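Geranylgeranyl pyrophosphate synthase (Corynebacterium glutamicum, PDB 3LK5) probably catalyses the magnesium-dependent head-to-tail condensation of allylic and isopentenyl diphosphates in isoprenoid biosynthesis. Local coordinates at residues L29-I40 against M154-M162; L285-Q296 against I324-V333. All blocks are in the same frame, centred on the assembly; numbering follows the deposited sequence.

Contact 1: L29-I40 against M154-M162; sequences LTQFLDAQELTI and MALVWAEDM
Helix segments 29-40 and 154-162 cross at 110° with their axes 11.7 Å apart, the backbones closest where Phe-32 faces Met-162. Trp-158 is the knob in a hole made by Phe-32, Leu-33, Gln-36 and Ile-40. The Phe-32 ring, with CG anti to the backbone N (chi1 178°), turns an edge to the indole face in an offset edge-to-face pair: CE1 lies 3.6 Å from Trp-158 CG. On that face CG of Gln-36 makes a CH-pi contact, 3.9 Å from the centroid of the six-membered ring. In this all-helical prenyltransferase fold the contact is part of the dimer interface, and Trp-158 NE1 hydrogen-bonds to OG1 of Thr-185 of the second subunit. A bend at chi2 (-49°) folds Gln-36 back, and NE2 donates to Phe-32 O (2.8 Å) and passes over the phenyl face. OE1 of Gln-36 accepts from a water that also donates to OD2 of Asp-161, whose OD1 salt-bridges Arg-177 and Arg-184 of the second subunit. Met-162, a selenomethionine, runs extended past Phe-32 in an oblique Met-aromatic contact, bringing SE to 3.9 Å from CD2 of Leu-29. Ile-40 CD1 meets CE of Met-154 tip to tip at 4.1 Å.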
loop_
_atom_site.group_PDB
_atom_site.type_symbol
_atom_site.label_atom_id
_atom_site.label_comp_id
_atom_site.label_asym_id
_atom_site.label_seq_id
_atom_site.Cartn_x
_atom_site.Cartn_y
_atom_site.Cartn_z
ATOM N N LEU A 29 17.869 5.816 -3.890
ATOM C CA LEU A 29 16.531 5.931 -4.445
ATOM C C LEU A 29 16.610 6.114 -5.948
ATOM O O LEU A 29 15.778 5.551 -6.680
ATOM C CB LEU A 29 15.742 7.101 -3.829
ATOM C CG LEU A 29 15.424 6.923 -2.323
ATOM C CD1 LEU A 29 14.952 8.268 -1.798
ATOM C CD2 LEU A 29 14.342 5.767 -2.145
ATOM N N THR A 30 17.587 6.908 -6.413
ATOM C CA THR A 30 17.802 7.066 -7.864
ATOM C C THR A 30 18.065 5.750 -8.546
ATOM O O THR A 30 17.457 5.445 -9.598
ATOM C CB THR A 30 18.966 8.080 -8.177
ATOM O OG1 THR A 30 18.642 9.334 -7.580
ATOM C CG2 THR A 30 19.103 8.261 -9.688
ATOM N N GLN A 31 18.965 4.954 -7.977
ATOM C CA GLN A 31 19.285 3.669 -8.566
ATOM C C GLN A 31 18.061 2.747 -8.656
ATOM O O GLN A 31 17.845 2.051 -9.669
ATOM C CB GLN A 31 20.411 2.984 -7.792
ATOM C CG GLN A 31 21.648 3.863 -7.812
ATOM C CD GLN A 31 22.938 3.102 -7.636
ATOM O OE1 GLN A 31 23.997 3.721 -7.469
ATOM N NE2 GLN A 31 22.878 1.764 -7.656
ATOM N N PHE A 32 17.255 2.776 -7.602
ATOM C CA PHE A 32 16.078 1.899 -7.567
ATOM C C PHE A 32 15.068 2.323 -8.640
ATOM O O PHE A 32 14.532 1.479 -9.387
ATOM C CB PHE A 32 15.445 1.940 -6.154
ATOM C CG PHE A 32 14.193 1.081 -6.045
ATOM C CD1 PHE A 32 12.943 1.602 -6.367
ATOM C CD2 PHE A 32 14.294 -0.250 -5.647
ATOM C CE1 PHE A 32 11.768 0.786 -6.302
ATOM C CE2 PHE A 32 13.134 -1.090 -5.556
ATOM C CZ PHE A 32 11.872 -0.567 -5.875
ATOM N N LEU A 33 14.771 3.624 -8.685
ATOM C CA LEU A 33 13.831 4.187 -9.649
ATOM C C LEU A 33 14.266 3.967 -11.097
ATOM O O LEU A 33 13.442 3.579 -11.961
ATOM C CB LEU A 33 13.545 5.658 -9.361
ATOM C CG LEU A 33 12.708 5.811 -8.069
ATOM C CD1 LEU A 33 12.798 7.278 -7.525
ATOM C CD2 LEU A 33 11.247 5.447 -8.330
ATOM N N ASP A 34 15.549 4.177 -11.363
ATOM C CA ASP A 34 16.099 3.860 -12.687
ATOM C C ASP A 34 15.809 2.420 -13.083
ATOM O O ASP A 34 15.465 2.149 -14.238
ATOM C CB ASP A 34 17.617 4.046 -12.736
ATOM C CG ASP A 34 18.048 5.512 -12.710
ATOM O OD1 ASP A 34 17.218 6.440 -12.879
ATOM O OD2 ASP A 34 19.273 5.726 -12.538
ATOM N N ALA A 35 15.964 1.502 -12.140
ATOM C CA ALA A 35 15.828 0.097 -12.439
ATOM C C ALA A 35 14.394 -0.334 -12.787
ATOM O O ALA A 35 14.214 -1.410 -13.393
ATOM C CB ALA A 35 16.372 -0.757 -11.307
ATOM N N GLN A 36 13.399 0.463 -12.401
ATOM C CA GLN A 36 11.984 0.151 -12.690
ATOM C C GLN A 36 11.532 0.651 -14.060
ATOM O O GLN A 36 10.442 0.312 -14.497
ATOM C CB GLN A 36 11.046 0.793 -11.648
ATOM C CG GLN A 36 11.463 0.667 -10.122
ATOM C CD GLN A 36 11.837 -0.748 -9.680
ATOM O OE1 GLN A 36 11.035 -1.671 -9.820
ATOM N NE2 GLN A 36 13.101 -0.935 -9.180
ATOM N N GLU A 37 12.346 1.475 -14.720
ATOM C CA GLU A 37 11.891 2.125 -15.945
ATOM C C GLU A 37 11.442 1.187 -17.062
ATOM O O GLU A 37 10.392 1.413 -17.638
ATOM C CB GLU A 37 12.938 3.101 -16.443
ATOM C CG GLU A 37 13.064 4.302 -15.528
ATOM C CD GLU A 37 14.184 5.225 -15.981
ATOM O OE1 GLU A 37 14.841 4.926 -17.001
ATOM O OE2 GLU A 37 14.385 6.235 -15.331
ATOM N N LEU A 38 12.224 0.159 -17.364
ATOM C CA LEU A 38 11.865 -0.781 -18.426
ATOM C C LEU A 38 10.540 -1.488 -18.178
ATOM O O LEU A 38 9.710 -1.599 -19.082
ATOM C CB LEU A 38 12.987 -1.804 -18.661
ATOM C CG LEU A 38 14.156 -1.303 -19.534
ATOM C CD1 LEU A 38 15.330 -2.257 -19.452
ATOM C CD2 LEU A 38 13.739 -1.128 -21.018
ATOM N N THR A 39 10.357 -1.997 -16.961
ATOM C CA THR A 39 9.113 -2.698 -16.603
ATOM C C THR A 39 7.914 -1.788 -16.733
ATOM O O THR A 39 6.873 -2.189 -17.241
ATOM C CB THR A 39 9.158 -3.191 -15.138
ATOM O OG1 THR A 39 10.258 -4.103 -15.015
ATOM C CG2 THR A 39 7.813 -3.898 -14.783
ATOM N N ILE A 40 8.056 -0.558 -16.264
ATOM C CA ILE A 40 6.965 0.401 -16.331
ATOM C C ILE A 40 6.648 0.743 -17.814
ATOM O O ILE A 40 5.469 0.824 -18.212
ATOM C CB ILE A 40 7.302 1.669 -15.496
ATOM C CG1 ILE A 40 7.338 1.349 -13.956
ATOM C CG2 ILE A 40 6.312 2.818 -15.748
ATOM C CD1 ILE A 40 5.974 0.819 -13.421
HETATM N N MSE A 154 1.882 2.384 -5.431
HETATM C CA MSE A 154 3.143 1.988 -6.062
HETATM C C MSE A 154 4.336 2.227 -5.119
HETATM O O MSE A 154 5.216 1.369 -5.011
HETATM C CB MSE A 154 3.358 2.704 -7.398
HETATM C CG MSE A 154 4.516 2.125 -8.205
HETATM SE SE MSE A 154 4.078 0.394 -9.010
HETATM C CE MSE A 154 3.079 1.098 -10.553
ATOM N N ALA A 155 4.345 3.379 -4.458
ATOM C CA ALA A 155 5.422 3.704 -3.511
ATOM C C ALA A 155 5.443 2.665 -2.398
ATOM O O ALA A 155 6.509 2.229 -1.982
ATOM C CB ALA A 155 5.234 5.083 -2.945
ATOM N N LEU A 156 4.275 2.262 -1.924
ATOM C CA LEU A 156 4.254 1.305 -0.815
ATOM C C LEU A 156 4.755 -0.079 -1.213
ATOM O O LEU A 156 5.523 -0.707 -0.451
ATOM C CB LEU A 156 2.848 1.270 -0.152
ATOM C CG LEU A 156 2.668 0.372 1.075
ATOM C CD1 LEU A 156 3.659 0.754 2.222
ATOM C CD2 LEU A 156 1.204 0.553 1.570
ATOM N N VAL A 157 4.358 -0.565 -2.392
ATOM C CA VAL A 157 4.885 -1.843 -2.880
ATOM C C VAL A 157 6.391 -1.753 -3.175
ATOM O O VAL A 157 7.132 -2.692 -2.898
ATOM C CB VAL A 157 4.063 -2.516 -4.076
ATOM C CG1 VAL A 157 2.594 -2.725 -3.664
ATOM C CG2 VAL A 157 4.168 -1.792 -5.324
ATOM N N TRP A 158 6.839 -0.605 -3.635
ATOM C CA TRP A 158 8.280 -0.464 -3.903
ATOM C C TRP A 158 9.116 -0.332 -2.614
ATOM O O TRP A 158 10.286 -0.703 -2.615
ATOM C CB TRP A 158 8.525 0.735 -4.833
ATOM C CG TRP A 158 8.168 0.361 -6.263
ATOM C CD1 TRP A 158 7.826 -0.889 -6.742
ATOM C CD2 TRP A 158 8.180 1.239 -7.389
ATOM N NE1 TRP A 158 7.564 -0.812 -8.124
ATOM C CE2 TRP A 158 7.806 0.482 -8.525
ATOM C CE3 TRP A 158 8.444 2.619 -7.538
ATOM C CZ2 TRP A 158 7.703 1.054 -9.798
ATOM C CZ3 TRP A 158 8.328 3.195 -8.804
ATOM C CH2 TRP A 158 7.969 2.409 -9.915
ATOM N N ALA A 159 8.534 0.241 -1.558
ATOM C CA ALA A 159 9.225 0.213 -0.237
ATOM C C ALA A 159 9.539 -1.229 0.122
ATOM O O ALA A 159 10.672 -1.573 0.537
ATOM C CB ALA A 159 8.378 0.871 0.874
ATOM N N GLU A 160 8.528 -2.101 -0.020
ATOM C CA GLU A 160 8.706 -3.503 0.345
ATOM C C GLU A 160 9.742 -4.131 -0.571
ATOM O O GLU A 160 10.579 -4.874 -0.102
ATOM C CB GLU A 160 7.379 -4.317 0.226
ATOM C CG GLU A 160 6.207 -3.568 0.850
ATOM C CD GLU A 160 6.037 -3.731 2.387
ATOM O OE1 GLU A 160 6.941 -4.454 2.997
ATOM O OE2 GLU A 160 4.963 -3.163 2.935
ATOM N N ASP A 161 9.619 -3.914 -1.890
ATOM C CA ASP A 161 10.590 -4.517 -2.849
ATOM C C ASP A 161 12.003 -4.040 -2.528
ATOM O O ASP A 161 12.954 -4.805 -2.643
ATOM C CB ASP A 161 10.276 -4.064 -4.276
ATOM C CG ASP A 161 8.994 -4.716 -4.836
ATOM O OD1 ASP A 161 8.524 -5.756 -4.320
ATOM O OD2 ASP A 161 8.440 -4.154 -5.784
HETATM N N MSE A 162 12.148 -2.758 -2.249
HETATM C CA MSE A 162 13.498 -2.197 -2.049
HETATM C C MSE A 162 14.158 -2.856 -0.857
HETATM O O MSE A 162 15.366 -3.154 -0.904
HETATM C CB MSE A 162 13.444 -0.670 -1.860
HETATM C CG MSE A 162 14.864 -0.040 -1.876
HETATM SE SE MSE A 162 14.678 1.887 -2.075
HETATM C CE MSE A 162 16.641 2.384 -2.160
HETATM O O HOH W 1 10.430 -3.612 -7.609
#

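Contact 2: L285-Q296 against I324-V333; sequences LLALALQRADKQ and IRATGAEEEV
An ST turn at the junction between helices 314-326 and 329-347 packs against helix 284-296: Thr-327 and Ala-329 of the turn both sit on Ala-289. OG1 of Thr-327 accepts from the backbone N of Ala-329 and donates to Ile-324 O in an unusually short bond, joining Ile-324 to Ala-329 across the junction. With chi1 at 66° the hydroxyl sits between the backbone N and the carbonyl carbon, within reach of both partners, while CG2 of Thr-327 comes to 3.4 Å from Ala-289 O. Gly-328, with positive phi, stands at the N-cap of the second helix.

The carbonyl O of Thr-327 accepts two bonds from the facing helix. NH1 of Arg-292 approaches it in the carbonyl plane at 3.0 Å, and NE2 of Gln-296 comes from above that plane at 3.2 Å. The same guanidinium holds Glu-332 in a side-on salt bridge, NE and NH2 each 3.0 Å from the single oxygen OE1. Through its bonds to Thr-327 O and Glu-332 OE1 the arginine spans the junction and the first turn of helix 329-347. OE1 lies in the guanidinium plane, yet the carboxylate is turned 78° to it, and OE2 of Glu-332 rests against CD2 of Leu-288 at 3.6 Å. Gly-328 O lies over one guanidinium face.

Beside these polar bonds the packing is mostly apolar. The segments 285-296 and 329-333 run at 134°, their axes 9.1 Å apart, and the CB of Ala-329 fits between Leu-285, Leu-288, Ala-289 and Arg-292. In return Leu-285 enters a hole formed by Ile-324, Ala-329, Glu-330 and Val-333. Leu-285 and Val-333 also reach Leu-259 of helix 236-263, Leu-288 touches Val-205 of helix 205-231, and Ala-293 packs on Ala-301 of helix 298-307.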
loop_
_atom_site.group_PDB
_atom_site.type_symbol
_atom_site.label_atom_id
_atom_site.label_comp_id
_atom_site.label_asym_id
_atom_site.label_seq_id
_atom_site.Cartn_x
_atom_site.Cartn_y
_atom_site.Cartn_z
ATOM N N LEU A 285 -1.497 20.541 21.757
ATOM C CA LEU A 285 -1.609 22.007 21.953
ATOM C C LEU A 285 -3.091 22.450 21.959
ATOM O O LEU A 285 -3.559 23.145 22.899
ATOM C CB LEU A 285 -0.867 22.764 20.839
ATOM C CG LEU A 285 -0.945 24.305 20.804
ATOM C CD1 LEU A 285 -0.341 24.931 22.062
ATOM C CD2 LEU A 285 -0.361 24.938 19.547
ATOM N N LEU A 286 -3.821 22.075 20.907
ATOM C CA LEU A 286 -5.237 22.451 20.811
ATOM C C LEU A 286 -6.091 21.865 21.936
ATOM O O LEU A 286 -6.944 22.572 22.493
ATOM C CB LEU A 286 -5.821 22.116 19.418
ATOM C CG LEU A 286 -7.303 22.462 19.202
ATOM C CD1 LEU A 286 -7.614 23.989 19.382
ATOM C CD2 LEU A 286 -7.800 21.924 17.835
ATOM N N ALA A 287 -5.869 20.602 22.295
ATOM C CA ALA A 287 -6.658 19.981 23.359
ATOM C C ALA A 287 -6.443 20.683 24.705
ATOM O O ALA A 287 -7.411 20.983 25.430
ATOM C CB ALA A 287 -6.352 18.485 23.468
ATOM N N LEU A 288 -5.182 20.945 25.031
ATOM C CA LEU A 288 -4.830 21.680 26.225
ATOM C C LEU A 288 -5.338 23.136 26.173
ATOM O O LEU A 288 -5.795 23.656 27.207
ATOM C CB LEU A 288 -3.321 21.636 26.480
ATOM C CG LEU A 288 -2.658 20.284 26.845
ATOM C CD1 LEU A 288 -1.119 20.421 26.767
ATOM C CD2 LEU A 288 -3.084 19.807 28.236
ATOM N N ALA A 289 -5.305 23.784 24.998
ATOM C CA ALA A 289 -5.834 25.158 24.894
ATOM C C ALA A 289 -7.332 25.213 25.215
ATOM O O ALA A 289 -7.797 26.175 25.842
ATOM C CB ALA A 289 -5.561 25.761 23.519
ATOM N N LEU A 290 -8.072 24.191 24.782
ATOM C CA LEU A 290 -9.519 24.160 25.007
ATOM C C LEU A 290 -9.823 23.811 26.445
ATOM O O LEU A 290 -10.664 24.455 27.072
ATOM C CB LEU A 290 -10.233 23.226 24.031
ATOM C CG LEU A 290 -10.257 23.727 22.587
ATOM C CD1 LEU A 290 -10.665 22.588 21.604
ATOM C CD2 LEU A 290 -11.175 24.944 22.453
ATOM N N GLN A 291 -9.103 22.833 26.987
ATOM C CA GLN A 291 -9.190 22.495 28.420
ATOM C C GLN A 291 -9.061 23.760 29.293
ATOM O O GLN A 291 -9.864 24.032 30.204
ATOM C CB GLN A 291 -8.039 21.549 28.735
ATOM C CG GLN A 291 -8.150 20.679 29.948
ATOM C CD GLN A 291 -7.295 19.415 29.798
ATOM O OE1 GLN A 291 -7.672 18.479 29.075
ATOM N NE2 GLN A 291 -6.159 19.379 30.496
ATOM N N ARG A 292 -8.030 24.541 29.008
ATOM C CA ARG A 292 -7.767 25.748 29.775
ATOM C C ARG A 292 -8.744 26.879 29.495
ATOM O O ARG A 292 -9.205 27.545 30.429
ATOM C CB ARG A 292 -6.346 26.217 29.468
ATOM C CG ARG A 292 -5.282 25.293 29.917
ATOM C CD ARG A 292 -3.957 25.754 29.326
ATOM N NE ARG A 292 -2.888 25.173 30.098
ATOM C CZ ARG A 292 -2.353 25.758 31.160
ATOM N NH1 ARG A 292 -2.749 26.964 31.535
ATOM N NH2 ARG A 292 -1.391 25.147 31.819
ATOM N N ALA A 293 -9.074 27.113 28.226
ATOM C CA ALA A 293 -9.928 28.248 27.851
ATOM C C ALA A 293 -11.329 28.099 28.428
ATOM O O ALA A 293 -11.973 29.113 28.799
ATOM C CB ALA A 293 -10.019 28.392 26.350
ATOM N N ASP A 294 -11.803 26.848 28.474
ATOM C CA ASP A 294 -13.095 26.537 29.115
ATOM C C ASP A 294 -13.138 27.048 30.551
ATOM O O ASP A 294 -14.204 27.432 31.023
ATOM C CB ASP A 294 -13.391 25.030 29.072
ATOM C CG ASP A 294 -14.018 24.596 27.767
ATOM O OD1 ASP A 294 -14.468 25.469 26.979
ATOM O OD2 ASP A 294 -14.062 23.365 27.503
ATOM N N LYS A 295 -11.982 27.061 31.226
ATOM C CA LYS A 295 -11.848 27.585 32.604
ATOM C C LYS A 295 -11.557 29.108 32.682
ATOM O O LYS A 295 -11.818 29.751 33.698
ATOM C CB LYS A 295 -10.743 26.830 33.363
ATOM C CG LYS A 295 -10.980 25.315 33.514
ATOM C CD LYS A 295 -11.545 25.021 34.892
ATOM C CE LYS A 295 -12.201 23.640 34.980
ATOM N NZ LYS A 295 -13.335 23.700 35.996
ATOM N N GLN A 296 -11.032 29.680 31.610
ATOM C CA GLN A 296 -10.594 31.086 31.613
ATOM C C GLN A 296 -11.489 32.086 30.868
ATOM O O GLN A 296 -11.642 33.224 31.291
ATOM C CB GLN A 296 -9.218 31.176 30.996
ATOM C CG GLN A 296 -8.129 30.426 31.708
ATOM C CD GLN A 296 -6.938 30.217 30.794
ATOM O OE1 GLN A 296 -7.091 30.028 29.580
ATOM N NE2 GLN A 296 -5.759 30.221 31.370
ATOM N N ILE A 324 -5.325 30.941 21.636
ATOM C CA ILE A 324 -4.579 29.776 22.086
ATOM C C ILE A 324 -3.394 30.158 22.981
ATOM O O ILE A 324 -3.241 29.614 24.074
ATOM C CB ILE A 324 -4.118 28.890 20.872
ATOM C CG1 ILE A 324 -5.336 28.215 20.246
ATOM C CG2 ILE A 324 -3.078 27.814 21.307
ATOM C CD1 ILE A 324 -5.049 27.566 18.860
ATOM N N ARG A 325 -2.570 31.104 22.533
ATOM C CA ARG A 325 -1.445 31.570 23.339
ATOM C C ARG A 325 -1.877 32.068 24.732
ATOM O O ARG A 325 -1.209 31.760 25.742
ATOM C CB ARG A 325 -0.689 32.712 22.643
ATOM C CG ARG A 325 0.691 32.978 23.302
ATOM C CD ARG A 325 1.261 34.377 22.947
ATOM N NE ARG A 325 1.199 34.663 21.502
ATOM C CZ ARG A 325 2.061 34.190 20.599
ATOM N NH1 ARG A 325 3.091 33.413 20.975
ATOM N NH2 ARG A 325 1.900 34.499 19.319
ATOM N N ALA A 326 -2.976 32.826 24.781
ATOM C CA ALA A 326 -3.411 33.430 26.063
ATOM C C ALA A 326 -3.809 32.375 27.097
ATOM O O ALA A 326 -3.861 32.678 28.290
ATOM C CB ALA A 326 -4.562 34.445 25.840
ATOM N N THR A 327 -4.075 31.140 26.652
ATOM C CA THR A 327 -4.474 30.063 27.567
ATOM C C THR A 327 -3.307 29.549 28.430
ATOM O O THR A 327 -3.525 28.939 29.481
ATOM C CB THR A 327 -5.079 28.842 26.842
ATOM O OG1 THR A 327 -4.060 28.231 26.051
ATOM C CG2 THR A 327 -6.298 29.200 25.944
ATOM N N GLY A 328 -2.067 29.794 28.002
ATOM C CA GLY A 328 -0.923 29.164 28.666
ATOM C C GLY A 328 -0.550 27.771 28.134
ATOM O O GLY A 328 0.431 27.161 28.607
ATOM N N ALA A 329 -1.309 27.255 27.168
ATOM C CA ALA A 329 -1.071 25.904 26.673
ATOM C C ALA A 329 0.295 25.783 25.988
ATOM O O ALA A 329 0.919 24.735 26.087
ATOM C CB ALA A 329 -2.191 25.443 25.720
ATOM N N GLU A 330 0.752 26.836 25.305
ATOM C CA GLU A 330 2.059 26.772 24.618
ATOM C C GLU A 330 3.206 26.447 25.599
ATOM O O GLU A 330 4.039 25.547 25.357
ATOM C CB GLU A 330 2.311 28.054 23.809
ATOM C CG GLU A 330 3.694 28.084 23.111
ATOM C CD GLU A 330 3.927 29.370 22.381
ATOM O OE1 GLU A 330 3.265 30.408 22.721
ATOM O OE2 GLU A 330 4.781 29.377 21.473
ATOM N N GLU A 331 3.250 27.143 26.735
ATOM C CA GLU A 331 4.227 26.803 27.759
ATOM C C GLU A 331 4.096 25.401 28.315
ATOM O O GLU A 331 5.099 24.770 28.620
ATOM C CB GLU A 331 4.308 27.877 28.898
ATOM C CG GLU A 331 3.190 28.894 28.961
ATOM C CD GLU A 331 3.217 29.934 27.853
ATOM O OE1 GLU A 331 4.269 30.588 27.650
ATOM O OE2 GLU A 331 2.166 30.110 27.195
ATOM N N GLU A 332 2.875 24.893 28.484
ATOM C CA GLU A 332 2.711 23.521 28.931
ATOM C C GLU A 332 3.291 22.520 27.893
ATOM O O GLU A 332 3.947 21.545 28.242
ATOM C CB GLU A 332 1.215 23.226 29.185
ATOM C CG GLU A 332 0.965 21.880 29.832
ATOM C CD GLU A 332 -0.502 21.687 30.332
ATOM O OE1 GLU A 332 -1.353 22.618 30.202
ATOM O OE2 GLU A 332 -0.785 20.582 30.857
ATOM N N VAL A 333 3.063 22.786 26.622
ATOM C CA VAL A 333 3.686 21.928 25.587
ATOM C C VAL A 333 5.220 22.025 25.586
ATOM O O VAL A 333 5.915 20.991 25.504
ATOM C CB VAL A 333 3.059 22.219 24.189
ATOM C CG1 VAL A 333 3.842 21.438 23.051
ATOM C CG2 VAL A 333 1.511 21.831 24.228
#

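From the N terminus, helix 21-43 supplies the first half of contact 1, and the chain then passes through helices 45-59, 65-78 and 87-111 and the unmodelled residues 114-142 before helix 144-164 closes that loop of 113 residues. Contact 2 opens only afterwards, beyond helices 170-199, 205-231 and 236-263, and spans just 27 residues, including helix 298-307. The two therefore follow in series, neither nested nor crossed. The centres of contact 1 and contact 2 are about 45 Å apart, on opposite sides of the chain's centre. Contact 1 ties the N-terminal helix to a helix at the dimer interface; contact 2, which touches no other subunit, joins helix 284-296 to the junction of helices 314-326 and 329-347.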